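Local coordinates for protein DegT/DnrJ/EryC1/StrS aminotransferase (Brucella abortus 2308, PDB 4QGR) that probably acts as a pyridoxal 5'-phosphate-dependent aminotransferase of the DegT/DnrJ/EryC1/StrS family, binding this cofactor in its active site, at residues A[86-91]-A[116-121]; A[106-111]-A[336-341]. All blocks are in the same frame, centred on the assembly; numbering follows the deposited sequence.

Contact 1: residues A[86-91]-A[116-121]; sequences FVPSFT and YNMNVE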
ATOM      1  N   PHE A  86     -15.196  -4.621  17.106  1.00 11.86           N
ATOM      2  CA  PHE A  86     -15.043  -5.929  17.779  1.00 12.05           C
ATOM      3  C   PHE A  86     -14.341  -6.899  16.856  1.00 11.75           C
ATOM      4  O   PHE A  86     -14.790  -7.082  15.719  1.00 11.97           O
ATOM      5  CB  PHE A  86     -16.443  -6.446  18.227  1.00 12.67           C
ATOM      6  CG  PHE A  86     -17.104  -5.489  19.156  1.00 13.17           C
ATOM      7  CD1 PHE A  86     -17.796  -4.379  18.643  1.00 13.65           C
ATOM      8  CD2 PHE A  86     -16.858  -5.550  20.514  1.00 13.77           C
ATOM      9  CE1 PHE A  86     -18.323  -3.439  19.455  1.00 14.30           C
ATOM     10  CE2 PHE A  86     -17.413  -4.613  21.359  1.00 13.81           C
ATOM     11  CZ  PHE A  86     -18.129  -3.545  20.847  1.00 14.24           C
ATOM     12  N   VAL A  87     -13.212  -7.439  17.326  1.00 11.62           N
ATOM     13  CA  VAL A  87     -12.291  -8.265  16.513  1.00 11.70           C
ATOM     14  C   VAL A  87     -11.784  -9.447  17.326  1.00 12.01           C
ATOM     15  O   VAL A  87     -11.757  -9.404  18.584  1.00 12.47           O
ATOM     16  CB  VAL A  87     -11.096  -7.418  15.968  1.00 11.64           C
ATOM     17  CG1 VAL A  87     -11.629  -6.184  15.267  1.00 11.69           C
ATOM     18  CG2 VAL A  87     -10.154  -6.967  17.078  1.00 11.85           C
ATOM     19  N   PRO A  88     -11.377 -10.532  16.628  1.00 12.30           N
ATOM     20  CA  PRO A  88     -10.669 -11.562  17.382  1.00 12.63           C
ATOM     21  C   PRO A  88      -9.265 -11.123  17.768  1.00 12.79           C
ATOM     22  O   PRO A  88      -8.693 -10.228  17.158  1.00 12.29           O
ATOM     23  CB  PRO A  88     -10.592 -12.736  16.392  1.00 12.54           C
ATOM     24  CG  PRO A  88     -11.361 -12.329  15.189  1.00 12.06           C
ATOM     25  CD  PRO A  88     -11.432 -10.847  15.190  1.00 11.87           C
ATOM     26  N   SER A  89      -8.759 -11.707  18.851  1.00 13.46           N
ATOM     27  CA  SER A  89      -7.344 -11.609  19.202  1.00 13.12           C
ATOM     28  C   SER A  89      -6.534 -12.720  18.501  1.00 13.05           C
ATOM     29  O   SER A  89      -5.342 -12.532  18.217  1.00 13.66           O
ATOM     30  CB  SER A  89      -7.215 -11.723  20.723  1.00 13.93           C
ATOM     31  OG  SER A  89      -5.864 -11.827  21.121  1.00 13.60           O
ATOM     32  N   PHE A  90      -7.150 -13.880  18.258  1.00 12.74           N
ATOM     33  CA  PHE A  90      -6.482 -14.969  17.558  1.00 12.49           C
ATOM     34  C   PHE A  90      -6.612 -14.788  16.052  1.00 12.80           C
ATOM     35  O   PHE A  90      -7.500 -15.363  15.436  1.00 13.12           O
ATOM     36  CB  PHE A  90      -7.062 -16.319  18.013  1.00 12.75           C
ATOM     37  CG  PHE A  90      -6.146 -17.473  17.780  1.00 12.48           C
ATOM     38  CD1 PHE A  90      -5.036 -17.632  18.572  1.00 12.82           C
ATOM     39  CD2 PHE A  90      -6.394 -18.387  16.744  1.00 12.90           C
ATOM     40  CE1 PHE A  90      -4.161 -18.674  18.369  1.00 12.99           C
ATOM     41  CE2 PHE A  90      -5.529 -19.442  16.520  1.00 12.76           C
ATOM     42  CZ  PHE A  90      -4.408 -19.583  17.330  1.00 12.69           C
ATOM     43  N   THR A  91      -5.772 -13.913  15.496  1.00 13.08           N
ATOM     44  CA  THR A  91      -5.769 -13.574  14.092  1.00 12.69           C
ATOM     45  C   THR A  91      -4.466 -12.815  13.793  1.00 13.32           C
ATOM     46  O   THR A  91      -3.687 -12.481  14.716  1.00 13.08           O
ATOM     47  CB  THR A  91      -7.004 -12.714  13.726  1.00 12.98           C
ATOM     48  OG1 THR A  91      -7.036 -12.482  12.325  1.00 12.19           O
ATOM     49  CG2 THR A  91      -7.027 -11.367  14.508  1.00 12.83           C
ATOM     50  N   TYR A 116     -11.799 -21.972  15.770  1.00 13.12           N
ATOM     51  CA  TYR A 116     -10.830 -20.884  15.897  1.00 12.86           C
ATOM     52  C   TYR A 116     -11.355 -19.547  15.394  1.00 12.22           C
ATOM     53  O   TYR A 116     -10.577 -18.600  15.159  1.00 11.77           O
ATOM     54  CB  TYR A 116      -9.504 -21.232  15.188  1.00 13.30           C
ATOM     55  CG  TYR A 116      -8.966 -22.589  15.529  1.00 14.76           C
ATOM     56  CD1 TYR A 116      -8.896 -23.021  16.848  1.00 15.19           C
ATOM     57  CD2 TYR A 116      -8.530 -23.475  14.528  1.00 15.39           C
ATOM     58  CE1 TYR A 116      -8.381 -24.263  17.173  1.00 16.26           C
ATOM     59  CE2 TYR A 116      -8.007 -24.712  14.857  1.00 16.31           C
ATOM     60  CZ  TYR A 116      -7.936 -25.099  16.189  1.00 17.04           C
ATOM     61  OH  TYR A 116      -7.452 -26.345  16.545  1.00 18.48           O
ATOM     62  N   ASN A 117     -12.679 -19.460  15.260  1.00 11.92           N
ATOM     63  CA  ASN A 117     -13.344 -18.257  14.799  1.00 11.80           C
ATOM     64  C   ASN A 117     -14.150 -17.562  15.928  1.00 12.07           C
ATOM     65  O   ASN A 117     -14.489 -18.187  16.932  1.00 12.35           O
ATOM     66  CB  ASN A 117     -14.231 -18.589  13.583  1.00 11.75           C
ATOM     67  CG  ASN A 117     -13.421 -18.797  12.319  1.00 11.47           C
ATOM     68  OD1 ASN A 117     -12.342 -18.215  12.176  1.00 11.13           O
ATOM     69  ND2 ASN A 117     -13.962 -19.533  11.362  1.00 12.38           N
ATOM     70  N   MET A 118     -14.432 -16.287  15.736  1.00 12.19           N
ATOM     71  CA  MET A 118     -15.038 -15.410  16.780  1.00 13.05           C
ATOM     72  C   MET A 118     -16.206 -16.079  17.504  1.00 13.08           C
ATOM     73  O   MET A 118     -17.166 -16.528  16.887  1.00 12.96           O
ATOM     74  CB  MET A 118     -15.528 -14.109  16.131  1.00 13.81           C
ATOM     75  CG  MET A 118     -16.123 -13.095  17.128  1.00 15.13           C
ATOM     76  SD  MET A 118     -16.547 -11.505  16.419  1.00 16.18           S
ATOM     77  CE  MET A 118     -14.946 -10.777  16.059  1.00 16.54           C
ATOM     78  N   ASN A 119     -16.140 -16.059  18.833  1.00 13.82           N
ATOM     79  CA  ASN A 119     -17.150 -16.608  19.718  1.00 14.50           C
ATOM     80  C   ASN A 119     -18.347 -15.634  19.737  1.00 14.66           C
ATOM     81  O   ASN A 119     -18.227 -14.455  20.117  1.00 13.42           O
ATOM     82  CB  ASN A 119     -16.553 -16.765  21.144  1.00 15.72           C
ATOM     83  CG  ASN A 119     -17.564 -17.230  22.183  1.00 17.00           C
ATOM     84  OD1 ASN A 119     -18.690 -16.778  22.214  1.00 17.18           O
ATOM     85  ND2 ASN A 119     -17.117 -18.062  23.102  1.00 18.34           N
ATOM     86  N   VAL A 120     -19.484 -16.122  19.299  1.00 15.06           N
ATOM     87  CA  VAL A 120     -20.634 -15.256  19.103  1.00 16.28           C
ATOM     88  C   VAL A 120     -21.254 -14.772  20.413  1.00 16.30           C
ATOM     89  O   VAL A 120     -21.684 -13.602  20.521  1.00 15.77           O
ATOM     90  CB  VAL A 120     -21.652 -15.998  18.248  1.00 17.88           C
ATOM     91  CG1 VAL A 120     -23.009 -15.306  18.300  1.00 20.22           C
ATOM     92  CG2 VAL A 120     -21.056 -16.119  16.844  1.00 18.35           C
ATOM     93  N   GLU A 121     -21.359 -15.667  21.394  1.00 16.39           N
ATOM     94  CA  GLU A 121     -21.964 -15.290  22.665  1.00 18.36           C
ATOM     95  C   GLU A 121     -21.144 -14.212  23.333  1.00 16.71           C
ATOM     96  O   GLU A 121     -21.694 -13.257  23.931  1.00 16.83           O
ATOM     97  CB  GLU A 121     -22.076 -16.475  23.620  1.00 21.63           C
ATOM     98  CG  GLU A 121     -23.174 -17.464  23.265  1.00 24.79           C
ATOM     99  CD  GLU A 121     -22.806 -18.471  22.188  1.00 28.43           C
ATOM    100  OE1 GLU A 121     -21.618 -18.563  21.760  1.00 29.09           O
ATOM    101  OE2 GLU A 121     -23.755 -19.181  21.752  1.00 34.94           O
TER
HETATM  102  O   HOH W   1     -10.276 -15.841  14.397  1.00 11.73           O

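Contact 2: residues A[106-111]-A[336-341]; sequences PVFVDV and YSVAPG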
ATOM      1  N   PRO A 106      -9.971  -1.243  19.021  1.00 14.12           N
ATOM      2  CA  PRO A 106     -10.420  -2.621  18.967  1.00 14.06           C
ATOM      3  C   PRO A 106     -10.872  -3.104  20.329  1.00 13.92           C
ATOM      4  O   PRO A 106     -10.394  -2.624  21.385  1.00 15.53           O
ATOM      5  CB  PRO A 106      -9.180  -3.385  18.495  1.00 14.39           C
ATOM      6  CG  PRO A 106      -8.031  -2.563  19.008  1.00 14.99           C
ATOM      7  CD  PRO A 106      -8.506  -1.120  18.954  1.00 14.36           C
ATOM      8  N   VAL A 107     -11.878  -3.967  20.323  1.00 13.27           N
ATOM      9  CA  VAL A 107     -12.295  -4.672  21.532  1.00 12.90           C
ATOM     10  C   VAL A 107     -12.162  -6.145  21.202  1.00 12.45           C
ATOM     11  O   VAL A 107     -12.785  -6.630  20.238  1.00 12.25           O
ATOM     12  CB  VAL A 107     -13.750  -4.341  21.954  1.00 13.50           C
ATOM     13  CG1 VAL A 107     -14.104  -5.138  23.196  1.00 13.68           C
ATOM     14  CG2 VAL A 107     -13.946  -2.842  22.114  1.00 14.00           C
ATOM     15  N   PHE A 108     -11.329  -6.861  21.953  1.00 12.33           N
ATOM     16  CA  PHE A 108     -10.995  -8.251  21.638  1.00 12.66           C
ATOM     17  C   PHE A 108     -11.949  -9.328  22.141  1.00 12.53           C
ATOM     18  O   PHE A 108     -12.357  -9.312  23.276  1.00 13.61           O
ATOM     19  CB  PHE A 108      -9.586  -8.592  22.136  1.00 12.58           C
ATOM     20  CG  PHE A 108      -8.484  -7.870  21.402  1.00 12.19           C
ATOM     21  CD1 PHE A 108      -8.188  -8.172  20.086  1.00 12.23           C
ATOM     22  CD2 PHE A 108      -7.675  -6.968  22.080  1.00 12.46           C
ATOM     23  CE1 PHE A 108      -7.168  -7.523  19.416  1.00 11.85           C
ATOM     24  CE2 PHE A 108      -6.628  -6.344  21.429  1.00 12.77           C
ATOM     25  CZ  PHE A 108      -6.376  -6.632  20.084  1.00 12.17           C
ATOM     26  N   VAL A 109     -12.347 -10.232  21.249  1.00 12.20           N
ATOM     27  CA  VAL A 109     -13.288 -11.284  21.547  1.00 12.25           C
ATOM     28  C   VAL A 109     -12.568 -12.611  21.383  1.00 12.59           C
ATOM     29  O   VAL A 109     -11.728 -12.756  20.502  1.00 12.64           O
ATOM     30  CB  VAL A 109     -14.499 -11.193  20.595  1.00 12.06           C
ATOM     31  CG1 VAL A 109     -15.540 -12.269  20.974  1.00 12.45           C
ATOM     32  CG2 VAL A 109     -15.066  -9.799  20.662  1.00 12.57           C
ATOM     33  N   ASP A 110     -12.884 -13.602  22.193  1.00 12.98           N
ATOM     34  CA  ASP A 110     -12.211 -14.894  22.109  1.00 13.39           C
ATOM     35  C   ASP A 110     -12.727 -15.640  20.888  1.00 13.39           C
ATOM     36  O   ASP A 110     -13.710 -15.226  20.234  1.00 13.30           O
ATOM     37  CB  ASP A 110     -12.490 -15.752  23.350  1.00 14.07           C
ATOM     38  CG  ASP A 110     -11.338 -16.675  23.722  1.00 14.22           C
ATOM     39  OD1 ASP A 110     -10.332 -16.754  22.996  1.00 14.15           O
ATOM     40  OD2 ASP A 110     -11.455 -17.288  24.814  1.00 15.24           O
ATOM     41  N   VAL A 111     -12.060 -16.758  20.596  1.00 13.27           N
ATOM     42  CA  VAL A 111     -12.489 -17.645  19.543  1.00 13.31           C
ATOM     43  C   VAL A 111     -12.978 -18.957  20.112  1.00 13.76           C
ATOM     44  O   VAL A 111     -12.644 -19.372  21.237  1.00 13.92           O
ATOM     45  CB  VAL A 111     -11.376 -17.899  18.491  1.00 13.05           C
ATOM     46  CG1 VAL A 111     -11.017 -16.604  17.822  1.00 12.93           C
ATOM     47  CG2 VAL A 111     -10.100 -18.449  19.158  1.00 13.35           C
ATOM     48  N   TYR A 336      -5.780  -2.300  25.057  1.00 16.84           N
ATOM     49  CA  TYR A 336      -7.174  -2.208  24.579  1.00 16.39           C
ATOM     50  C   TYR A 336      -8.063  -3.173  25.388  1.00 17.06           C
ATOM     51  O   TYR A 336      -7.569  -4.104  26.039  1.00 16.37           O
ATOM     52  CB  TYR A 336      -7.283  -2.473  23.065  1.00 15.66           C
ATOM     53  CG  TYR A 336      -6.683  -1.368  22.237  1.00 15.69           C
ATOM     54  CD1 TYR A 336      -7.192  -0.082  22.289  1.00 16.17           C
ATOM     55  CD2 TYR A 336      -5.634  -1.618  21.335  1.00 15.14           C
ATOM     56  CE1 TYR A 336      -6.646   0.937  21.523  1.00 16.50           C
ATOM     57  CE2 TYR A 336      -5.110  -0.614  20.547  1.00 15.48           C
ATOM     58  CZ  TYR A 336      -5.625   0.664  20.638  1.00 16.86           C
ATOM     59  OH  TYR A 336      -5.110   1.694  19.872  1.00 18.60           O
ATOM     60  N   SER A 337      -9.372  -2.917  25.374  1.00 17.09           N
ATOM     61  CA  SER A 337     -10.282  -3.700  26.197  0.50 17.76           C
ATOM     62  C   SER A 337     -10.525  -5.085  25.614  1.00 17.58           C
ATOM     63  O   SER A 337     -10.380  -5.314  24.393  1.00 15.41           O
ATOM     64  CB  SER A 337     -11.607  -2.978  26.406  0.50 18.61           C
ATOM     65  OG  SER A 337     -11.410  -1.685  26.919  0.50 19.04           O
ATOM     66  N   VAL A 338     -10.878  -5.995  26.510  1.00 18.02           N
ATOM     67  CA  VAL A 338     -11.191  -7.374  26.122  0.70 17.80           C
ATOM     68  C   VAL A 338     -12.563  -7.735  26.641  1.00 17.03           C
ATOM     69  O   VAL A 338     -13.019  -7.246  27.657  1.00 17.78           O
ATOM     70  CB  VAL A 338     -10.140  -8.425  26.586  0.70 18.83           C
ATOM     71  CG1 VAL A 338      -8.721  -7.983  26.209  0.70 19.25           C
ATOM     72  CG2 VAL A 338     -10.215  -8.685  28.072  0.70 19.91           C
ATOM     73  N   ALA A 339     -13.236  -8.585  25.907  1.00 15.95           N
ATOM     74  CA  ALA A 339     -14.572  -8.995  26.233  1.00 15.98           C
ATOM     75  C   ALA A 339     -14.672  -9.537  27.672  1.00 16.01           C
ATOM     76  O   ALA A 339     -13.704 -10.064  28.214  1.00 14.80           O
ATOM     77  CB  ALA A 339     -15.036 -10.048  25.230  1.00 15.99           C
ATOM     78  N   PRO A 340     -15.860  -9.445  28.274  1.00 16.23           N
ATOM     79  CA  PRO A 340     -16.050  -9.981  29.604  1.00 17.17           C
ATOM     80  C   PRO A 340     -15.722 -11.465  29.658  1.00 17.58           C
ATOM     81  O   PRO A 340     -16.193 -12.231  28.830  1.00 17.09           O
ATOM     82  CB  PRO A 340     -17.541  -9.772  29.860  1.00 17.54           C
ATOM     83  CG  PRO A 340     -17.897  -8.613  28.997  1.00 17.54           C
ATOM     84  CD  PRO A 340     -17.088  -8.795  27.771  1.00 16.52           C
ATOM     85  N   GLY A 341     -14.947 -11.836  30.651  1.00 17.25           N
ATOM     86  CA  GLY A 341     -14.551 -13.201  30.827  1.00 18.46           C
ATOM     87  C   GLY A 341     -13.143 -13.498  30.352  1.00 18.33           C
ATOM     88  O   GLY A 341     -12.611 -14.555  30.659  1.00 20.60           O
TER
HETATM   89  O   HOH W   2     -10.711  -1.100  23.561  1.00 13.51           O

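Contact 1: residues A[86-91]-A[116-121]
P88 and M118 bring the two backbones closest, with their CA atoms 5.9 Å apart, and the gap widens to 7.5 Å between the CA atoms of F90 and Y116. The closest touch is made by one methyl group. The M118 chain runs out extended, with CG anti to the backbone N (chi1 -178°), and then bends at chi3 (-70°), which turns CE in against the strand. There CE lies 3.6 Å from P88 CD, the proline and methionine side chains crossing at about a right angle. The same methyl also rests on the backbone just before the proline, 3.7 Å from F86 O. A long, unbranched and flexible methionine suits this place, since it can reach across from a loop and fit its end to the rigid proline ring.

The strand is 83-88, an inner, parallel strand of the large central sheet of a fold-type-I PLP enzyme. Its C-terminal end leads toward the cofactor: T91, three residues beyond P88, touches PLP. Between them the chain folds into an inverse gamma turn centred on F90, closed by a weak bond from T91 N to S89 O.

F90 O and Y116 O are joined by a water that donates to both, at 3.0 Å to F90 O and 2.9 Å to Y116 O. Alongside it, F90 CD2 approaches Y116 CB at 4.5 Å, a loose apolar contact, while the F90 ring also packs edge-to-face with Y323. The tyrosine's hydroxyl bonds to E301, and N117 pins the loop through its amide, OD1 accepting from L146 N and ND2 donating to L149 O. N119 then caps helix 120-133, its OD1 accepting from Q122 N.

Contact 2: residues A[106-111]-A[336-341]
F108 and V338 pair as parallel strands, the two segments running 29° apart where they touch, and this adds the short, weakly bonded strand 337-338 to one end of the enzyme's large central sheet. F108 uses both of its backbone groups. Its N donates to S337 O over 3.0 Å in a nearly straight bond (169°), and its O accepts from A339 N at 2.9 Å, the donor lying nearly along the C=O axis. S337 O also receives the CA-H of V107, with V107 CA 3.5 Å away.

One step back, P106 O and S337 N do not meet directly but through a water, which donates to P106 O at 2.7 Å and accepts from S337 N at 2.9 Å. The proline ring is put to use on Y336. P106 CD sits 3.5 Å from the centroid of the tyrosine ring, only 1° off its normal, a CH-pi contact over one face, while P106 CG leans toward CD2 of the same ring. A flat, electron-rich ring suits the polarised C-H groups beside the proline nitrogen.

A339 is small enough to pass close to the strand and still fit against helix 120-133, and the F108 ring also packs on V87 of the neighbouring strand and on L327. Farther out, the Q122 side chain bridges the two segments, its OE1 accepting from D110 N and its NE2 donating to P340 O. The D110 carboxylate turns to helix 344-348, OD1 bonding to S346 OG and OD2 accepting from V345 N.

How the contacts relate
Contacts 1 and 2 share the same sheet, since strands 83-88 and 105-109 are neighbours in it: V87 O accepts from V109 N at 2.9 Å. The loop after strand 105-109 leads directly to 116-121, where N119 N donates to D110 O, and V111 packs against the backbone of Y116 and N117. Contact 1 is wholly buried, close to the cofactor side, and relies on a methionine methyl and a shared water. Contact 2 lies farther from the chain's centre, includes an exposed residue, and is held mainly by backbone hydrogen bonds, as befits the addition of an edge strand. Helix 120-133 borders both.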